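Local coordinates for blue (Type 1) copper domain protein (Nitrosopumilus maritimus, PDB 5FC9) that binds copper in a mononuclear type 1 centre with an open binding site and probably takes part in electron transfer, at residues Ala16-Tyr19 with Ser20-Leu24. Residues are numbered along the deposited sequence; the frame is centred on the assembly and turned at random.
Sequences AGFY and SPLNL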
loop_
_atom_site.group_PDB
_atom_site.type_symbol
_atom_site.label_atom_id
_atom_site.label_comp_id
_atom_site.label_asym_id
_atom_site.label_seq_id
_atom_site.Cartn_x
_atom_site.Cartn_y
_atom_site.Cartn_z
ATOM N N ALA A 16 0.438 7.898 6.367
ATOM C CA ALA A 16 -0.110 8.676 7.471
ATOM C C ALA A 16 -0.609 7.755 8.586
ATOM O O ALA A 16 -1.126 6.662 8.325
ATOM C CB ALA A 16 -1.222 9.565 6.985
ATOM N N GLY A 17 -0.428 8.194 9.826
ATOM C CA GLY A 17 -0.806 7.385 10.971
ATOM C C GLY A 17 0.385 6.781 11.691
ATOM O O GLY A 17 0.218 6.016 12.632
ATOM N N PHE A 18 1.590 7.122 11.249
ATOM C CA PHE A 18 2.789 6.567 11.865
ATOM C C PHE A 18 3.012 7.154 13.265
ATOM O O PHE A 18 2.383 8.146 13.648
ATOM C CB PHE A 18 4.028 6.784 10.975
ATOM C CG PHE A 18 4.126 8.160 10.354
ATOM C CD1 PHE A 18 4.226 9.290 11.144
ATOM C CD2 PHE A 18 4.182 8.306 8.972
ATOM C CE1 PHE A 18 4.326 10.548 10.571
ATOM C CE2 PHE A 18 4.297 9.557 8.400
ATOM C CZ PHE A 18 4.364 10.677 9.196
ATOM N N TYR A 19 3.900 6.507 14.016
ATOM C CA TYR A 19 4.269 6.947 15.364
ATOM C C TYR A 19 4.706 8.398 15.367
ATOM O O TYR A 19 5.354 8.853 14.435
ATOM C CB TYR A 19 5.406 6.084 15.923
ATOM C CG TYR A 19 5.144 4.597 15.874
ATOM C CD1 TYR A 19 3.939 4.064 16.324
ATOM C CD2 TYR A 19 6.095 3.730 15.367
ATOM C CE1 TYR A 19 3.691 2.703 16.270
ATOM C CE2 TYR A 19 5.863 2.368 15.298
ATOM C CZ TYR A 19 4.657 1.855 15.753
ATOM O OH TYR A 19 4.391 0.506 15.699
ATOM N N SER A 20 4.365 9.115 16.437
ATOM C CA SER A 20 4.653 10.538 16.539
ATOM C C SER A 20 5.426 10.851 17.812
ATOM O O SER A 20 4.863 10.781 18.895
ATOM C CB SER A 20 3.349 11.338 16.516
ATOM O OG SER A 20 3.598 12.730 16.495
ATOM N N PRO A 21 6.711 11.215 17.686
ATOM C CA PRO A 21 7.483 11.350 16.452
ATOM C C PRO A 21 7.988 10.006 15.960
ATOM O O PRO A 21 8.125 9.074 16.752
ATOM C CB PRO A 21 8.657 12.231 16.876
ATOM C CG PRO A 21 8.849 11.891 18.310
ATOM C CD PRO A 21 7.461 11.690 18.883
ATOM N N LEU A 22 8.292 9.920 14.672
ATOM C CA LEU A 22 8.746 8.672 14.083
ATOM C C LEU A 22 10.187 8.356 14.501
ATOM O O LEU A 22 10.579 7.193 14.569
ATOM C CB LEU A 22 8.619 8.752 12.565
ATOM C CG LEU A 22 8.756 7.452 11.784
ATOM C CD1 LEU A 22 7.770 6.424 12.290
ATOM C CD2 LEU A 22 8.525 7.760 10.314
ATOM N N ASN A 23 10.968 9.403 14.758
ATOM C CA ASN A 23 12.284 9.256 15.374
ATOM C C ASN A 23 12.332 10.157 16.590
ATOM O O ASN A 23 12.288 11.377 16.455
ATOM C CB ASN A 23 13.424 9.620 14.415
ATOM C CG ASN A 23 14.798 9.481 15.072
ATOM O OD1 ASN A 23 15.019 8.575 15.874
ATOM N ND2 ASN A 23 15.717 10.385 14.738
ATOM N N LEU A 24 12.388 9.552 17.771
ATOM C CA LEU A 24 12.468 10.311 19.011
ATOM C C LEU A 24 13.930 10.476 19.391
ATOM O O LEU A 24 14.612 9.485 19.629
ATOM C CB LEU A 24 11.699 9.603 20.129
ATOM C CG LEU A 24 11.786 10.292 21.495
ATOM C CD1 LEU A 24 10.964 11.561 21.494
ATOM C CD2 LEU A 24 11.364 9.352 22.632
#
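Ser20 follows Tyr19 into a tight turn. The peptide bond between Ser20 and Pro21 is cis. With Ser20 phi at -126° and an extended Pro21 psi of 158°, it makes Tyr19-Leu22 a type VIb turn. The carbonyl of Tyr19 points into this turn: its O lies 3.3 Å from Pro21 C. The same Tyr19 O is 3.1 Å from Leu22 N, but the angle is too poor for a hydrogen bond. The turn leads into strand 23-26, the outermost strand, within this chain, of a sheet of the cupredoxin domain. Leu22 packs back on the preceding loop. Its CG is anti to the backbone N (chi1 -167°), and this torsion places CD1 against Phe18 CB and CD2 over the ring. Leu22 CD1 meets Phe18 CB at 4.0 Å and Tyr19 CB at 4.3 Å. Leu22 CD2 sits over one face of the Phe18 ring, 4.4 Å from Phe18 CG. Phe18 also packs on Val49 and Leu22 on Lys79, both of the second subunit. The Tyr19 side chain goes elsewhere: it touches the copper ligand Cys82, lies about 5 Å from the copper, and its OH hydrogen-bonds to Arg88 O. Asn23 and Leu24 carry the chain on into the strand, where Asn23 OD1 is hydrogen-bonded to Thr93 OG1.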